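Local coordinates for AbiEi antitoxin C-terminal domain-containing protein (PDB 1ZEL) that is of unknown function but probably binds DNA through a winged helix-turn-helix and carries a domain related to AbiEi antitoxins, at residues V145-P159 against A180-R193. Sequence-based numbering, arbitrary orientation.
Sequences VRIPWNAADTALLAP and ALGPEALLVQIATR. With FMT (formic acid), chain E.
Trp149 points its indole at the flank of helix 183-192, and Ile147 and Leu157 sandwich the ring from within its own segment. Ile147 CG2 sits over the centre of one face, while Leu157 CD2 covers the opposite face nearer the rim. Gripped on both faces, the ring presents its six-membered end to the helix: CZ2 meets Val188 CG1 at the ring edge at 3.7 Å, and CH2 comes to 3.4 Å from Ala185 O. The indole NE1 is satisfied by Leu222 O of helix 216-223.

At Ile147 the branches split from CB: with chi1 at -62°, CG1 lies anti to the carbonyl carbon and CG2 anti to the backbone N, which sends them to different neighbours. CG2 goes to the indole; CG1 rests over one face of the Arg193 guanidinium, 4.0 Å from Arg193 NE; and CD1 reaches the helix backbone, 3.7 Å from Gln189 CA, with Thr192 CB also beside it. Gln189, extended beyond CG, crosses both methyls of Val145 obliquely to an amide bonded to Gly106 N and Ser196 OG.

All this belongs to the AbiEi antitoxin C-terminal domain, where the chain leaving strand 142-145 touches helix 183-192 near its C-terminal end through Val145 to Trp149, turns away, and returns at Leu157 to Pro159 by the N-terminus. There Gly182 takes the N-cap position, and its N donates to Leu157 O in the carbonyl plane (2.7 Å, 174° at the hydrogen). A water lies 3.0 Å from both Leu157 O and Glu184 OE1 and accepts from Ala185 N, tying the first turn to Leu157. The two backbones run very close here, with no side chain on Gly182 between them: Pro159 N is 3.5 Å from Gly182 CA, and Pro159 CB packs against Pro183 CD. Beyond them, Glu184 makes a salt bridge to Arg160.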
loop_
_atom_site.group_PDB
_atom_site.type_symbol
_atom_site.label_atom_id
_atom_site.label_comp_id
_atom_site.label_asym_id
_atom_site.label_seq_id
_atom_site.Cartn_x
_atom_site.Cartn_y
_atom_site.Cartn_z
ATOM N N VAL A 145 -8.932 -1.783 -0.347
ATOM C CA VAL A 145 -9.765 -1.302 -1.429
ATOM C C VAL A 145 -10.051 -2.517 -2.290
ATOM O O VAL A 145 -9.183 -3.370 -2.492
ATOM C CB VAL A 145 -9.121 -0.103 -2.201
ATOM C CG1 VAL A 145 -7.938 -0.543 -3.038
ATOM C CG2 VAL A 145 -10.179 0.584 -3.081
ATOM N N ARG A 146 -11.292 -2.642 -2.727
ATOM C CA ARG A 146 -11.754 -3.900 -3.292
ATOM C C ARG A 146 -12.380 -3.741 -4.677
ATOM O O ARG A 146 -13.551 -4.072 -4.882
ATOM C CB ARG A 146 -12.764 -4.548 -2.343
ATOM C CG ARG A 146 -12.151 -5.112 -1.081
ATOM C CD ARG A 146 -11.943 -6.603 -1.184
ATOM N NE ARG A 146 -11.738 -7.191 0.139
ATOM C CZ ARG A 146 -11.138 -8.356 0.333
ATOM N NH1 ARG A 146 -10.714 -9.039 -0.718
ATOM N NH2 ARG A 146 -10.949 -8.824 1.565
ATOM N N ILE A 147 -11.593 -3.261 -5.622
ATOM C CA ILE A 147 -12.021 -3.141 -7.013
ATOM C C ILE A 147 -11.791 -4.499 -7.661
ATOM O O ILE A 147 -10.702 -5.058 -7.524
ATOM C CB ILE A 147 -11.210 -2.021 -7.681
ATOM C CG1 ILE A 147 -11.514 -0.702 -6.963
ATOM C CG2 ILE A 147 -11.480 -1.925 -9.199
ATOM C CD1 ILE A 147 -10.662 0.427 -7.399
ATOM N N PRO A 148 -12.823 -5.063 -8.335
ATOM C CA PRO A 148 -12.716 -6.446 -8.799
ATOM C C PRO A 148 -11.876 -6.653 -10.051
ATOM O O PRO A 148 -12.311 -7.338 -10.987
ATOM C CB PRO A 148 -14.183 -6.841 -9.054
ATOM C CG PRO A 148 -14.820 -5.575 -9.452
ATOM C CD PRO A 148 -14.150 -4.487 -8.660
ATOM N N TRP A 149 -10.672 -6.078 -10.070
ATOM C CA TRP A 149 -9.690 -6.453 -11.071
ATOM C C TRP A 149 -9.377 -7.968 -11.053
ATOM O O TRP A 149 -9.390 -8.622 -9.987
ATOM C CB TRP A 149 -8.391 -5.685 -10.846
ATOM C CG TRP A 149 -8.498 -4.226 -11.174
ATOM C CD1 TRP A 149 -9.041 -3.689 -12.300
ATOM C CD2 TRP A 149 -8.023 -3.127 -10.387
ATOM N NE1 TRP A 149 -8.933 -2.315 -12.273
ATOM C CE2 TRP A 149 -8.308 -1.944 -11.108
ATOM C CE3 TRP A 149 -7.366 -3.024 -9.151
ATOM C CZ2 TRP A 149 -7.979 -0.671 -10.624
ATOM C CZ3 TRP A 149 -7.033 -1.761 -8.676
ATOM C CH2 TRP A 149 -7.348 -0.601 -9.408
ATOM N N ASN A 150 -9.090 -8.484 -12.258
ATOM C CA ASN A 150 -8.527 -9.827 -12.477
ATOM C C ASN A 150 -7.177 -10.011 -11.752
ATOM O O ASN A 150 -6.123 -9.488 -12.177
ATOM C CB ASN A 150 -8.398 -10.109 -13.988
ATOM C CG ASN A 150 -7.795 -11.476 -14.285
ATOM O OD1 ASN A 150 -7.618 -12.292 -13.382
ATOM N ND2 ASN A 150 -7.483 -11.729 -15.552
ATOM N N ALA A 151 -7.236 -10.749 -10.642
ATOM C CA ALA A 151 -6.067 -11.133 -9.855
ATOM C C ALA A 151 -4.987 -11.867 -10.671
ATOM O O ALA A 151 -3.832 -11.954 -10.245
ATOM C CB ALA A 151 -6.503 -11.990 -8.676
ATOM N N ALA A 152 -5.367 -12.392 -11.837
ATOM C CA ALA A 152 -4.437 -13.134 -12.671
ATOM C C ALA A 152 -3.511 -12.197 -13.437
ATOM O O ALA A 152 -2.377 -12.564 -13.766
ATOM C CB ALA A 152 -5.187 -14.048 -13.629
ATOM N N ASP A 153 -3.991 -10.986 -13.704
ATOM C CA ASP A 153 -3.259 -10.032 -14.518
ATOM C C ASP A 153 -2.603 -8.935 -13.632
ATOM O O ASP A 153 -2.994 -7.765 -13.646
ATOM C CB ASP A 153 -4.199 -9.472 -15.603
ATOM C CG ASP A 153 -3.461 -8.743 -16.724
ATOM O OD1 ASP A 153 -2.206 -8.680 -16.712
ATOM O OD2 ASP A 153 -4.159 -8.215 -17.622
ATOM N N THR A 154 -1.600 -9.349 -12.860
ATOM C CA THR A 154 -0.877 -8.442 -11.959
ATOM C C THR A 154 0.143 -7.594 -12.733
ATOM O O THR A 154 0.628 -6.580 -12.222
ATOM C CB THR A 154 -0.180 -9.199 -10.775
ATOM O OG1 THR A 154 0.641 -10.261 -11.285
ATOM C CG2 THR A 154 -1.214 -9.769 -9.778
ATOM N N ALA A 155 0.447 -8.010 -13.967
ATOM C CA ALA A 155 1.275 -7.237 -14.887
ATOM C C ALA A 155 0.553 -5.948 -15.250
ATOM O O ALA A 155 1.178 -4.900 -15.434
ATOM C CB ALA A 155 1.594 -8.050 -16.162
ATOM N N LEU A 156 -0.775 -6.035 -15.333
ATOM C CA LEU A 156 -1.592 -4.870 -15.556
ATOM C C LEU A 156 -1.581 -3.955 -14.326
ATOM O O LEU A 156 -1.497 -2.747 -14.468
ATOM C CB LEU A 156 -3.020 -5.288 -15.939
ATOM C CG LEU A 156 -3.980 -4.198 -16.443
ATOM C CD1 LEU A 156 -3.353 -3.285 -17.526
ATOM C CD2 LEU A 156 -5.308 -4.806 -16.933
ATOM N N LEU A 157 -1.619 -4.526 -13.126
ATOM C CA LEU A 157 -1.750 -3.716 -11.904
ATOM C C LEU A 157 -0.459 -3.031 -11.489
ATOM O O LEU A 157 -0.440 -1.834 -11.128
ATOM C CB LEU A 157 -2.311 -4.571 -10.759
ATOM C CG LEU A 157 -3.797 -4.950 -10.970
ATOM C CD1 LEU A 157 -4.261 -5.958 -9.957
ATOM C CD2 LEU A 157 -4.647 -3.724 -10.895
ATOM N N ALA A 158 0.631 -3.777 -11.624
ATOM C CA ALA A 158 1.965 -3.325 -11.273
ATOM C C ALA A 158 2.461 -2.268 -12.273
ATOM O O ALA A 158 2.020 -2.259 -13.416
ATOM C CB ALA A 158 2.903 -4.541 -11.288
ATOM N N PRO A 159 3.384 -1.379 -11.860
ATOM C CA PRO A 159 3.885 -0.431 -12.844
ATOM C C PRO A 159 4.604 -1.172 -13.966
ATOM O O PRO A 159 5.078 -2.298 -13.763
ATOM C CB PRO A 159 4.891 0.408 -12.051
ATOM C CG PRO A 159 5.319 -0.491 -10.966
ATOM C CD PRO A 159 4.024 -1.175 -10.554
ATOM N N ALA A 180 3.102 -3.457 -5.457
ATOM C CA ALA A 180 2.415 -2.177 -5.351
ATOM C C ALA A 180 1.797 -1.818 -6.698
ATOM O O ALA A 180 2.325 -2.179 -7.774
ATOM C CB ALA A 180 3.388 -1.073 -4.885
ATOM N N LEU A 181 0.673 -1.108 -6.630
ATOM C CA LEU A 181 -0.030 -0.656 -7.813
ATOM C C LEU A 181 0.852 0.328 -8.565
ATOM O O LEU A 181 1.579 1.119 -7.943
ATOM C CB LEU A 181 -1.320 0.082 -7.428
ATOM C CG LEU A 181 -2.445 -0.741 -6.787
ATOM C CD1 LEU A 181 -3.716 0.117 -6.699
ATOM C CD2 LEU A 181 -2.685 -2.066 -7.512
ATOM N N GLY A 182 0.788 0.266 -9.884
ATOM C CA GLY A 182 1.434 1.262 -10.705
ATOM C C GLY A 182 0.546 2.492 -10.852
ATOM O O GLY A 182 -0.537 2.560 -10.265
ATOM N N PRO A 183 1.005 3.484 -11.634
ATOM C CA PRO A 183 0.259 4.734 -11.742
ATOM C C PRO A 183 -1.111 4.538 -12.378
ATOM O O PRO A 183 -2.057 5.185 -11.965
ATOM C CB PRO A 183 1.137 5.614 -12.634
ATOM C CG PRO A 183 2.069 4.696 -13.325
ATOM C CD PRO A 183 2.262 3.514 -12.398
ATOM N N GLU A 184 -1.212 3.664 -13.379
ATOM C CA GLU A 184 -2.506 3.425 -13.996
ATOM C C GLU A 184 -3.502 2.857 -13.005
ATOM O O GLU A 184 -4.620 3.351 -12.895
ATOM C CB GLU A 184 -2.380 2.527 -15.232
ATOM C CG GLU A 184 -1.559 3.201 -16.333
ATOM C CD GLU A 184 -0.113 2.738 -16.352
ATOM O OE1 GLU A 184 0.333 2.169 -15.338
ATOM O OE2 GLU A 184 0.570 2.939 -17.383
ATOM N N ALA A 185 -3.090 1.851 -12.246
ATOM C CA ALA A 185 -4.017 1.234 -11.297
ATOM C C ALA A 185 -4.336 2.197 -10.164
ATOM O O ALA A 185 -5.466 2.231 -9.672
ATOM C CB ALA A 185 -3.485 -0.102 -10.784
ATOM N N LEU A 186 -3.349 3.001 -9.774
ATOM C CA LEU A 186 -3.586 4.037 -8.781
ATOM C C LEU A 186 -4.632 5.032 -9.278
ATOM O O LEU A 186 -5.593 5.331 -8.565
ATOM C CB LEU A 186 -2.291 4.775 -8.457
ATOM C CG LEU A 186 -2.464 6.014 -7.581
ATOM C CD1 LEU A 186 -2.993 5.684 -6.164
ATOM C CD2 LEU A 186 -1.149 6.707 -7.540
ATOM N N LEU A 187 -4.469 5.511 -10.507
ATOM C CA LEU A 187 -5.365 6.530 -11.022
ATOM C C LEU A 187 -6.768 5.930 -11.115
ATOM O O LEU A 187 -7.764 6.575 -10.751
ATOM C CB LEU A 187 -4.899 7.029 -12.393
ATOM C CG LEU A 187 -5.585 8.274 -12.962
ATOM C CD1 LEU A 187 -4.611 9.075 -13.848
ATOM C CD2 LEU A 187 -6.859 7.851 -13.761
ATOM N N VAL A 188 -6.864 4.707 -11.623
ATOM C CA VAL A 188 -8.187 4.081 -11.735
ATOM C C VAL A 188 -8.807 3.856 -10.352
ATOM O O VAL A 188 -10.009 4.032 -10.169
ATOM C CB VAL A 188 -8.155 2.800 -12.562
ATOM C CG1 VAL A 188 -9.511 2.106 -12.507
ATOM C CG2 VAL A 188 -7.780 3.157 -14.030
ATOM N N GLN A 189 -7.980 3.511 -9.379
ATOM C CA GLN A 189 -8.480 3.298 -8.025
ATOM C C GLN A 189 -9.128 4.567 -7.499
ATOM O O GLN A 189 -10.258 4.552 -7.016
ATOM C CB GLN A 189 -7.345 2.899 -7.077
ATOM C CG GLN A 189 -7.847 2.683 -5.637
ATOM C CD GLN A 189 -6.765 2.842 -4.607
ATOM O OE1 GLN A 189 -5.618 2.505 -4.851
ATOM N NE2 GLN A 189 -7.128 3.345 -3.430
ATOM N N ILE A 190 -8.397 5.676 -7.582
ATOM C CA ILE A 190 -8.880 6.894 -6.950
ATOM C C ILE A 190 -10.031 7.551 -7.765
ATOM O O ILE A 190 -10.849 8.281 -7.207
ATOM C CB ILE A 190 -7.699 7.846 -6.695
ATOM C CG1 ILE A 190 -7.124 8.353 -8.011
ATOM C CG2 ILE A 190 -6.568 7.088 -5.961
ATOM C CD1 ILE A 190 -6.015 9.410 -7.811
ATOM N N ALA A 191 -10.087 7.293 -9.072
ATOM C CA ALA A 191 -11.248 7.723 -9.883
ATOM C C ALA A 191 -12.479 6.863 -9.555
ATOM O O ALA A 191 -13.605 7.375 -9.433
ATOM C CB ALA A 191 -10.919 7.622 -11.385
ATOM N N THR A 192 -12.270 5.562 -9.409
ATOM C CA THR A 192 -13.383 4.643 -9.139
ATOM C C THR A 192 -13.983 4.894 -7.769
ATOM O O THR A 192 -15.232 4.948 -7.624
ATOM C CB THR A 192 -12.945 3.161 -9.279
ATOM O OG1 THR A 192 -12.505 2.930 -10.615
ATOM C CG2 THR A 192 -14.089 2.193 -8.950
ATOM N N ARG A 193 -13.106 5.052 -6.773
ATOM C CA ARG A 193 -13.545 5.229 -5.389
ATOM C C ARG A 193 -12.711 6.327 -4.732
ATOM O O ARG A 193 -11.783 6.024 -4.014
ATOM C CB ARG A 193 -13.388 3.912 -4.613
ATOM C CG ARG A 193 -14.488 2.879 -4.956
ATOM C CD ARG A 193 -14.242 1.549 -4.314
ATOM N NE ARG A 193 -14.834 0.477 -5.106
ATOM C CZ ARG A 193 -14.969 -0.779 -4.691
ATOM N NH1 ARG A 193 -14.574 -1.124 -3.471
ATOM N NH2 ARG A 193 -15.507 -1.684 -5.497
HETATM C C FMT E . -11.672 -6.188 3.689
HETATM O O1 FMT E . -11.600 -7.337 4.145
HETATM O O2 FMT E . -12.178 -5.889 2.595
HETATM O O HOH W 1 -0.670 0.344 -13.127
#